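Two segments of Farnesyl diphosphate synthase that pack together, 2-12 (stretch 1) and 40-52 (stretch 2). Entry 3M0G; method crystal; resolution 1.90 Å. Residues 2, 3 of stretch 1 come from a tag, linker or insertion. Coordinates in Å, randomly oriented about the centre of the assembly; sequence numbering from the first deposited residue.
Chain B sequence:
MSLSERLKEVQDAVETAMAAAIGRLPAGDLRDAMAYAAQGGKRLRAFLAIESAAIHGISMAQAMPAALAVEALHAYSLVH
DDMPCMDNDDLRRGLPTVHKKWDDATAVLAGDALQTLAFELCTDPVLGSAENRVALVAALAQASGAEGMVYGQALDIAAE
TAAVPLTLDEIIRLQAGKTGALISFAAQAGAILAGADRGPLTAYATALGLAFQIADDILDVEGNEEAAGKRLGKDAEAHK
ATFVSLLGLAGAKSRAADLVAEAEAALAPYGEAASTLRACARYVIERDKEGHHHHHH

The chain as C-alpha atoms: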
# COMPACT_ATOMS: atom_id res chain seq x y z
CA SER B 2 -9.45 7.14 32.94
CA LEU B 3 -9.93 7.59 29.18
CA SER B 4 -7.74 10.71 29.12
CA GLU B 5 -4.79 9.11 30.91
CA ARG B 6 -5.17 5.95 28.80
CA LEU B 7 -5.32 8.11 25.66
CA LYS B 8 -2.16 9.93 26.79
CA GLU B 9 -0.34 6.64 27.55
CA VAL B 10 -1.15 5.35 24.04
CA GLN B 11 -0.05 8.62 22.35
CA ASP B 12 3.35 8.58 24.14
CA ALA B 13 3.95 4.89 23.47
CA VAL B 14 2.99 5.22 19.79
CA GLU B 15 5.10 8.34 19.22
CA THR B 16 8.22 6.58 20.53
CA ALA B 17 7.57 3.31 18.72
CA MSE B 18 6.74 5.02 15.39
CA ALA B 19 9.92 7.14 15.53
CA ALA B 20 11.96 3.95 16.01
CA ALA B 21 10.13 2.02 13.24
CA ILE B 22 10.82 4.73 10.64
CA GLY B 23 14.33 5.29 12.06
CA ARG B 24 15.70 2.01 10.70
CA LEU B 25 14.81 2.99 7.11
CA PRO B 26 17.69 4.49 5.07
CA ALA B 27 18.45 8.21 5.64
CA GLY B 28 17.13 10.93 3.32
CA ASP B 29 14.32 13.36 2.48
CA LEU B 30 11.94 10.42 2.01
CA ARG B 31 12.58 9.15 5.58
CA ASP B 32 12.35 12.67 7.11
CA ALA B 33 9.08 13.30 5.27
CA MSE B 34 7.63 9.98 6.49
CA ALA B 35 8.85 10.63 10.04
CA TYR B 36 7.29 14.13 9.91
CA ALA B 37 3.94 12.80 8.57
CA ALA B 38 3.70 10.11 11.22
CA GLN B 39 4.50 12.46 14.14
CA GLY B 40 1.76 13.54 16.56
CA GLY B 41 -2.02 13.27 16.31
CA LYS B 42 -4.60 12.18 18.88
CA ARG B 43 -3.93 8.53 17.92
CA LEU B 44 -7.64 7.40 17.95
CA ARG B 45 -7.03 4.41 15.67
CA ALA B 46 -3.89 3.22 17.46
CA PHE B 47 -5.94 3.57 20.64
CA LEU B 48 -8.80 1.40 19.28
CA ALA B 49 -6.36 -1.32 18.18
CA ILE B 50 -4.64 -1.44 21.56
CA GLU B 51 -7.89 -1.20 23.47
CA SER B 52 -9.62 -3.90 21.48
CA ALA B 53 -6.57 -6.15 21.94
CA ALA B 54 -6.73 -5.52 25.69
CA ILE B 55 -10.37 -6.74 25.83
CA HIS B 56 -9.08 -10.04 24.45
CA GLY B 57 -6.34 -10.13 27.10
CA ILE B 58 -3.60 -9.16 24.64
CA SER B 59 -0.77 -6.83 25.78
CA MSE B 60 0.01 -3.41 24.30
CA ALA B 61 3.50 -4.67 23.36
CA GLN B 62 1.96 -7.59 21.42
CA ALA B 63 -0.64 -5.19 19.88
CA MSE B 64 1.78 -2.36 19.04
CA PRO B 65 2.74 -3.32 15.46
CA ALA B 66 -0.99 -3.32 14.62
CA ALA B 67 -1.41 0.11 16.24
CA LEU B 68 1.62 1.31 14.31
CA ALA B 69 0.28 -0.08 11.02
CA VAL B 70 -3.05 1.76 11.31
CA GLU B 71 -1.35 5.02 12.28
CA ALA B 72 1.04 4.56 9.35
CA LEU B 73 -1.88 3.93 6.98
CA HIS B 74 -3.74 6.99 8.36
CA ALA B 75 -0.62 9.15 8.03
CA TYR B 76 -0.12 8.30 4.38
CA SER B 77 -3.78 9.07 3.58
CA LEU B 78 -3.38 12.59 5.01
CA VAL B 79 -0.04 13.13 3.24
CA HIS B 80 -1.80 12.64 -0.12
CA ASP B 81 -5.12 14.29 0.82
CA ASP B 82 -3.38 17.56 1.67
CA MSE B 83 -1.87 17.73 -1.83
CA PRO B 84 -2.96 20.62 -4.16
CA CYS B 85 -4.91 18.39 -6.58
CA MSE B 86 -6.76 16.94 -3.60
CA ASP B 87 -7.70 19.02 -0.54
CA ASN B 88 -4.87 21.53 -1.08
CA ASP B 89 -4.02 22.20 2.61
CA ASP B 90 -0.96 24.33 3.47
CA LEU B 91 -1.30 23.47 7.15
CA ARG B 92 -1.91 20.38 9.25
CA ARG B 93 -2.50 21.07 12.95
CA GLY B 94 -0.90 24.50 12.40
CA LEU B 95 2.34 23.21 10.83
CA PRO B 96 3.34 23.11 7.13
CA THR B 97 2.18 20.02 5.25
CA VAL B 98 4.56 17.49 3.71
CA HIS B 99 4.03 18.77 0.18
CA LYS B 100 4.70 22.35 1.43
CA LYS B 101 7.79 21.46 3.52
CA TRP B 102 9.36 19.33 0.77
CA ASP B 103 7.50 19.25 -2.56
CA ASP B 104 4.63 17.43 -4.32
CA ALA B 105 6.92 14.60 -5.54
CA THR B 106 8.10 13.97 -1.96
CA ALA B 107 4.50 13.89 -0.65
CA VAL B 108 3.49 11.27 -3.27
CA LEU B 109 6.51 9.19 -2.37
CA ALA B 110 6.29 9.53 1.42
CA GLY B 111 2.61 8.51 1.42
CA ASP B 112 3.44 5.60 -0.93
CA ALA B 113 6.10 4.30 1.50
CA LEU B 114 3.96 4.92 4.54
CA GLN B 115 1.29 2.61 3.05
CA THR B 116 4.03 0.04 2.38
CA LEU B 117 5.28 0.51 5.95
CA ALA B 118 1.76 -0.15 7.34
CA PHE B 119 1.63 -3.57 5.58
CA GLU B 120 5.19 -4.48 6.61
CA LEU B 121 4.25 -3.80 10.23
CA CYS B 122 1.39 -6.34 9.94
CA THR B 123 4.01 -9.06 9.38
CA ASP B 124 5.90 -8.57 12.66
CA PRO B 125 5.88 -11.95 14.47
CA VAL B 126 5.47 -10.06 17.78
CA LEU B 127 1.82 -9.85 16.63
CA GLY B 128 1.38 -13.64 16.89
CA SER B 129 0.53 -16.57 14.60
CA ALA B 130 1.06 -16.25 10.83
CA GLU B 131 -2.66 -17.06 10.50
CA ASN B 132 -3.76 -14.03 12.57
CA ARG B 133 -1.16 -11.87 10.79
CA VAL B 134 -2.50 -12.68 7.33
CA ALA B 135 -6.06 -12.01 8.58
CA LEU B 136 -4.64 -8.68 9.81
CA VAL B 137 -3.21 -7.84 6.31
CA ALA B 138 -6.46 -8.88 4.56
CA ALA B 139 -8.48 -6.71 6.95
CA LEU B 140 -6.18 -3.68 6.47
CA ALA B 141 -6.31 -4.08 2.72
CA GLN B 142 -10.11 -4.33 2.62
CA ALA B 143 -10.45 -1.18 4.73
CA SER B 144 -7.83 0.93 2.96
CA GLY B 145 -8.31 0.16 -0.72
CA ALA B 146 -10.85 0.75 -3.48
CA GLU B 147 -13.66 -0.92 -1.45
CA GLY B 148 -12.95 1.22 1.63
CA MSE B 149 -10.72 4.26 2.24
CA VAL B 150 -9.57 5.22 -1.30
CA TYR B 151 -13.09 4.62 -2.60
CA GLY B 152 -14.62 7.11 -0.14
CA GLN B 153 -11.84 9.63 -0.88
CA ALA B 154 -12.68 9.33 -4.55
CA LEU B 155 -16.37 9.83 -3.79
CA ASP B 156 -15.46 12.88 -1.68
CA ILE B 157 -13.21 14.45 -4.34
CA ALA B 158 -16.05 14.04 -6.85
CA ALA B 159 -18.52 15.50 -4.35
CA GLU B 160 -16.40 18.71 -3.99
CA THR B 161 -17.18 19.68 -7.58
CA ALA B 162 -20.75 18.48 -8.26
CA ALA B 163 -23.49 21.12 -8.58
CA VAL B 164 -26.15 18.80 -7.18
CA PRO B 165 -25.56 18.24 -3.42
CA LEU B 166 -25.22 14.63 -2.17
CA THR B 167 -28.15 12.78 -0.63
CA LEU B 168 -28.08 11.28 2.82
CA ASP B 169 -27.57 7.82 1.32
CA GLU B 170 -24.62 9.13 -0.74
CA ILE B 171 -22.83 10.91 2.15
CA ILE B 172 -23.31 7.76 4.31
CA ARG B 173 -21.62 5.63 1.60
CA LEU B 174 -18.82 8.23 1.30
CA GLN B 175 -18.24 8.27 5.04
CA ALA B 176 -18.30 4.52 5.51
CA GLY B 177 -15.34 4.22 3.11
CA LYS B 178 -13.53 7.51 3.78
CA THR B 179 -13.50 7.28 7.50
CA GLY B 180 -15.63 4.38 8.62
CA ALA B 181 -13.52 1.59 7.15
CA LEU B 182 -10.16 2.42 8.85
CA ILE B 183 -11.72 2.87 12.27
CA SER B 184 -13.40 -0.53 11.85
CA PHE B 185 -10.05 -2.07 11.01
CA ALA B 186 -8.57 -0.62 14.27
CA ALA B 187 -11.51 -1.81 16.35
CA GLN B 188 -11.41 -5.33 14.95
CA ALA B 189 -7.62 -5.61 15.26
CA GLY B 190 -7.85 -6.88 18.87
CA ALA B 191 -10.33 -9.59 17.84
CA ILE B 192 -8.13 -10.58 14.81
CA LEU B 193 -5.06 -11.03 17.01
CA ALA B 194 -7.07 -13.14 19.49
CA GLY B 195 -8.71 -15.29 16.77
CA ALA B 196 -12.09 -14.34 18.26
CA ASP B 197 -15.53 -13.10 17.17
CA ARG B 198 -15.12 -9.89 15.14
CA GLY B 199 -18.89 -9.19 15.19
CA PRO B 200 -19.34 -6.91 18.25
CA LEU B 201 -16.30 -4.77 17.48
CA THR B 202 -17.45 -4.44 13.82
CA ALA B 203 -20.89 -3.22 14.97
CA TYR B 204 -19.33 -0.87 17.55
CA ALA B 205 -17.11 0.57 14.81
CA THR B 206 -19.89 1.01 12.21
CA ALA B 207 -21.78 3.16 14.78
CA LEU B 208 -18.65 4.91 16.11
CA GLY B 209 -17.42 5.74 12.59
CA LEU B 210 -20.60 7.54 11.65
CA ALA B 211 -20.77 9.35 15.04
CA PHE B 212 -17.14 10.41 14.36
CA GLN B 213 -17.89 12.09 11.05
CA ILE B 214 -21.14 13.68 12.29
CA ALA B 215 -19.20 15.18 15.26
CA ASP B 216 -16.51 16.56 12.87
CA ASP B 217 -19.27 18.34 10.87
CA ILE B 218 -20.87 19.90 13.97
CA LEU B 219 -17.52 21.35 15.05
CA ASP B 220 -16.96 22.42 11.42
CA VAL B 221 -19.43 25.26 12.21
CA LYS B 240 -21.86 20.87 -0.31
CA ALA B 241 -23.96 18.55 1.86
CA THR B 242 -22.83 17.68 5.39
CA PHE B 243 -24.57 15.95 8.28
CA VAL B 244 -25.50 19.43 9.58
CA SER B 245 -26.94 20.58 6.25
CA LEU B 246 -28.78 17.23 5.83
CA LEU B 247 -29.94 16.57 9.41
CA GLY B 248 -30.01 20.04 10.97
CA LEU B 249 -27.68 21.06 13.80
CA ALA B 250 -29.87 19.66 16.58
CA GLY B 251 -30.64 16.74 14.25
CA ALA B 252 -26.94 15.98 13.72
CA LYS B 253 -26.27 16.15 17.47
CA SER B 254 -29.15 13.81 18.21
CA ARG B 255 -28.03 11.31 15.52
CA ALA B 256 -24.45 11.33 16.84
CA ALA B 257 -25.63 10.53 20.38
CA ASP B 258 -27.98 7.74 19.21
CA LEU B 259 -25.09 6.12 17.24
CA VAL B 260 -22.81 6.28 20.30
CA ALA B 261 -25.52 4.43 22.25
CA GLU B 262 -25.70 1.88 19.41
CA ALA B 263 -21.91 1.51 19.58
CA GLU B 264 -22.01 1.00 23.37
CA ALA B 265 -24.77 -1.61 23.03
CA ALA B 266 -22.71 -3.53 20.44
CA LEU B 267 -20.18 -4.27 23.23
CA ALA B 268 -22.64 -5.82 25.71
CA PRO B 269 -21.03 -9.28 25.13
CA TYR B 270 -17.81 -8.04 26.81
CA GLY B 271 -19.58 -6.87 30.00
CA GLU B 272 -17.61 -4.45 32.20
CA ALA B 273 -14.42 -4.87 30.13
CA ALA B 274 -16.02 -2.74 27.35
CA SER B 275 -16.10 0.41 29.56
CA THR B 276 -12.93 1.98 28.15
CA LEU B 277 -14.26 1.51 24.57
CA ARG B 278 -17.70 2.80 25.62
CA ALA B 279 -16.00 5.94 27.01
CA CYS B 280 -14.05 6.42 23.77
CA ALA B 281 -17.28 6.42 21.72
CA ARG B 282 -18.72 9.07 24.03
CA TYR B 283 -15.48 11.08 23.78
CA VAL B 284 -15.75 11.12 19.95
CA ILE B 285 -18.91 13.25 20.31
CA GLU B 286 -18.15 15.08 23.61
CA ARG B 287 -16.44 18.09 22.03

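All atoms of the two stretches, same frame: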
# COMPACT_ATOMS: atom_id res chain seq x y z
N SER B 2 -9.78 5.78 33.46
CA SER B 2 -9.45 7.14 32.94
C SER B 2 -9.18 7.06 31.44
O SER B 2 -8.13 6.57 31.03
CB SER B 2 -8.23 7.68 33.67
OG SER B 2 -7.96 9.02 33.30
N LEU B 3 -10.13 7.53 30.63
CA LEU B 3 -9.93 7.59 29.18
C LEU B 3 -8.80 8.53 28.79
O LEU B 3 -8.01 8.21 27.90
CB LEU B 3 -11.22 7.98 28.44
CG LEU B 3 -11.15 8.05 26.90
CD1 LEU B 3 -10.95 6.67 26.26
CD2 LEU B 3 -12.39 8.70 26.37
N SER B 4 -8.72 9.68 29.46
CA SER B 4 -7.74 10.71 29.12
C SER B 4 -6.31 10.24 29.37
O SER B 4 -5.43 10.42 28.52
CB SER B 4 -8.01 11.99 29.93
OG SER B 4 -7.14 13.03 29.51
N GLU B 5 -6.09 9.65 30.54
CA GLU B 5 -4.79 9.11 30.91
C GLU B 5 -4.42 7.97 29.97
O GLU B 5 -3.30 7.92 29.48
CB GLU B 5 -4.81 8.62 32.36
CG GLU B 5 -3.46 8.18 32.92
CD GLU B 5 -3.59 7.26 34.13
OE1 GLU B 5 -4.43 6.33 34.09
OE2 GLU B 5 -2.85 7.46 35.11
N ARG B 6 -5.37 7.08 29.71
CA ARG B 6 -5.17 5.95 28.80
C ARG B 6 -4.85 6.44 27.38
O ARG B 6 -3.99 5.88 26.71
CB ARG B 6 -6.40 5.03 28.80
CG ARG B 6 -6.19 3.69 28.09
CD ARG B 6 -5.11 2.85 28.78
NE ARG B 6 -4.53 1.87 27.87
CZ ARG B 6 -4.84 0.57 27.85
NH1 ARG B 6 -4.25 -0.23 26.98
NH2 ARG B 6 -5.76 0.08 28.68
N LEU B 7 -5.54 7.50 26.96
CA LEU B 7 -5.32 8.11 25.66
C LEU B 7 -3.91 8.69 25.59
O LEU B 7 -3.22 8.54 24.57
CB LEU B 7 -6.36 9.21 25.43
CG LEU B 7 -6.81 9.60 24.02
CD1 LEU B 7 -6.72 8.44 23.02
CD2 LEU B 7 -8.24 10.17 24.09
N LYS B 8 -3.49 9.32 26.68
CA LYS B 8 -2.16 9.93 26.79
C LYS B 8 -1.05 8.88 26.80
O LYS B 8 -0.01 9.08 26.17
CB LYS B 8 -2.09 10.79 28.05
CG LYS B 8 -1.51 12.19 27.85
CD LYS B 8 -0.00 12.19 27.62
CE LYS B 8 0.50 13.59 27.31
NZ LYS B 8 1.87 13.58 26.72
N GLU B 9 -1.28 7.77 27.51
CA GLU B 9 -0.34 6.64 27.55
C GLU B 9 -0.12 6.03 26.16
O GLU B 9 1.02 5.74 25.79
CB GLU B 9 -0.81 5.55 28.54
CG GLU B 9 -0.64 5.92 30.01
CD GLU B 9 -1.30 4.93 30.97
OE1 GLU B 9 -2.08 5.39 31.84
OE2 GLU B 9 -1.04 3.71 30.86
N VAL B 10 -1.21 5.87 25.41
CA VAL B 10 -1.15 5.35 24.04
C VAL B 10 -0.42 6.32 23.10
O VAL B 10 0.44 5.89 22.34
CB VAL B 10 -2.57 4.97 23.48
CG1 VAL B 10 -2.57 4.89 21.96
CG2 VAL B 10 -3.05 3.65 24.08
N GLN B 11 -0.76 7.61 23.16
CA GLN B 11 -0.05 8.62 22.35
C GLN B 11 1.48 8.57 22.53
O GLN B 11 2.23 8.50 21.54
CB GLN B 11 -0.57 10.03 22.64
CG GLN B 11 -1.94 10.31 22.07
CD GLN B 11 -2.70 11.41 22.81
OE1 GLN B 11 -2.28 11.90 23.86
NE2 GLN B 11 -3.83 11.79 22.26
N ASP B 12 1.92 8.57 23.78
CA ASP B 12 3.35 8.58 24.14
C ASP B 12 4.06 7.30 23.69
O ASP B 12 5.21 7.35 23.26
CB ASP B 12 3.53 8.68 25.66
CG ASP B 12 3.16 10.04 26.23
OD1 ASP B 12 3.10 11.04 25.49
OD2 ASP B 12 2.93 10.09 27.45
N GLY B 40 2.90 12.88 15.92
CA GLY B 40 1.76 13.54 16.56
C GLY B 40 0.40 12.97 16.20
O GLY B 40 0.31 11.87 15.65
N GLY B 41 -0.65 13.73 16.50
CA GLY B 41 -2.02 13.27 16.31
C GLY B 41 -2.59 12.68 17.59
O GLY B 41 -1.83 12.26 18.47
N LYS B 42 -3.92 12.65 17.68
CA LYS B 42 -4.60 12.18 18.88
C LYS B 42 -4.52 10.65 19.03
O LYS B 42 -4.74 10.11 20.12
CB LYS B 42 -6.06 12.68 18.91
CG LYS B 42 -7.01 11.87 18.05
CD LYS B 42 -8.31 12.59 17.70
CE LYS B 42 -9.24 11.61 17.00
NZ LYS B 42 -9.91 12.18 15.81
N ARG B 43 -4.19 9.97 17.93
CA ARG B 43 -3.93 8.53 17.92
C ARG B 43 -5.19 7.68 18.19
O ARG B 43 -5.08 6.62 18.81
CB ARG B 43 -2.79 8.15 18.93
CG ARG B 43 -1.45 8.89 18.76
CD ARG B 43 -0.83 8.77 17.34
NE ARG B 43 0.62 9.05 17.31
CZ ARG B 43 1.38 9.02 16.21
NH1 ARG B 43 0.87 8.71 15.02
NH2 ARG B 43 2.68 9.29 16.29
N LEU B 44 -6.36 8.14 17.73
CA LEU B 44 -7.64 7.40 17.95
C LEU B 44 -7.56 5.94 17.49
O LEU B 44 -7.94 5.03 18.21
CB LEU B 44 -8.84 8.09 17.26
CG LEU B 44 -10.22 7.38 17.27
CD1 LEU B 44 -10.70 7.07 18.67
CD2 LEU B 44 -11.27 8.18 16.49
N ARG B 45 -7.04 5.73 16.29
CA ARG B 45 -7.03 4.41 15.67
C ARG B 45 -6.08 3.46 16.41
O ARG B 45 -6.46 2.34 16.77
CB ARG B 45 -6.71 4.56 14.19
CG ARG B 45 -7.82 5.32 13.48
CD ARG B 45 -7.39 5.85 12.11
NE ARG B 45 -8.41 6.72 11.54
CZ ARG B 45 -8.59 8.01 11.87
NH1 ARG B 45 -7.82 8.59 12.78
NH2 ARG B 45 -9.55 8.71 11.29
N ALA B 46 -4.87 3.95 16.67
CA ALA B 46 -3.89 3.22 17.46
C ALA B 46 -4.49 2.87 18.82
O ALA B 46 -4.27 1.78 19.35
CB ALA B 46 -2.65 4.05 17.62
N PHE B 47 -5.31 3.78 19.35
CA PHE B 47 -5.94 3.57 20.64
C PHE B 47 -6.96 2.43 20.55
O PHE B 47 -6.95 1.53 21.36
CB PHE B 47 -6.57 4.88 21.14
CG PHE B 47 -7.26 4.76 22.46
CD1 PHE B 47 -6.55 4.92 23.65
CD2 PHE B 47 -8.62 4.52 22.51
CE1 PHE B 47 -7.19 4.82 24.88
CE2 PHE B 47 -9.28 4.43 23.75
CZ PHE B 47 -8.56 4.58 24.92
N LEU B 48 -7.80 2.45 19.52
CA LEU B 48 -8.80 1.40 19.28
C LEU B 48 -8.23 -0.00 19.04
O LEU B 48 -8.85 -1.01 19.44
CB LEU B 48 -9.67 1.78 18.08
CG LEU B 48 -10.70 2.91 18.25
CD1 LEU B 48 -11.34 3.15 16.88
CD2 LEU B 48 -11.76 2.52 19.24
N ALA B 49 -7.05 -0.06 18.43
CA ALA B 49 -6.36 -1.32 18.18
C ALA B 49 -5.89 -1.87 19.51
O ALA B 49 -6.15 -3.03 19.85
CB ALA B 49 -5.17 -1.10 17.24
N ILE B 50 -5.19 -1.03 20.26
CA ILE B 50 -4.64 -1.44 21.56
C ILE B 50 -5.72 -1.78 22.58
O ILE B 50 -5.54 -2.68 23.45
CB ILE B 50 -3.69 -0.35 22.13
CG1 ILE B 50 -2.40 -0.30 21.30
CG2 ILE B 50 -3.37 -0.62 23.61
CD1 ILE B 50 -1.58 1.00 21.41
N GLU B 51 -6.81 -1.03 22.52
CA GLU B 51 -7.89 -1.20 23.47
C GLU B 51 -8.70 -2.44 23.16
O GLU B 51 -9.14 -3.14 24.06
CB GLU B 51 -8.77 0.04 23.51
CG GLU B 51 -8.05 1.30 24.03
CD GLU B 51 -7.28 1.08 25.31
OE1 GLU B 51 -7.91 0.90 26.39
OE2 GLU B 51 -6.03 1.10 25.26
N SER B 52 -8.87 -2.73 21.88
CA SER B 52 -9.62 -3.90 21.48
C SER B 52 -8.79 -5.16 21.67
O SER B 52 -9.35 -6.24 21.87
CB SER B 52 -10.11 -3.77 20.03
OG SER B 52 -9.02 -3.69 19.12
O HOH W 1 1.90 10.30 19.44

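Two helices, 3-12 and 44-52, cross at 104° with their axes 9.5 Å apart at closest approach, so the contact is compact and a few side chains carry it. Phe47 covers the most surface. Its CB points toward helix 3-12, and its ring is a knob seated among Leu3, Arg6, Leu7 and Val10, residues spaced three, one and three apart. Leu7 CD1 lies over one ring face, 4.0 Å from the centroid, a CH-pi contact; the aliphatic part of Arg6 meets the ring edge, CG to Phe47 CE1 at 3.5 Å. Leu3, which comes from the expression tag, adds CD1 at 3.4 Å from Phe47 CZ.

Val10 fits among Ala46, Phe47, Ile50 and Glu51. Its CG2 sits 3.7 Å from Phe47 CD1 and 4.0 Å from Ile50 CD1, so the two knobs also pack against each other.

The pattern to read is two interlocked apolar knobs with polar contacts flanking them. Gln11 reaches the turn before the second helix, where NE2 donates to Lys42 O at 2.9 Å; one water accepts from Arg43 NE and donates to Gln11 O, both at 2.8 Å. Toward the other end, Arg6 NH1 and Glu51 OE2 form a salt bridge at 2.8 Å, but the oxygen lies over the guanidinium face, so charge alone, without a directed N-H, holds the pair.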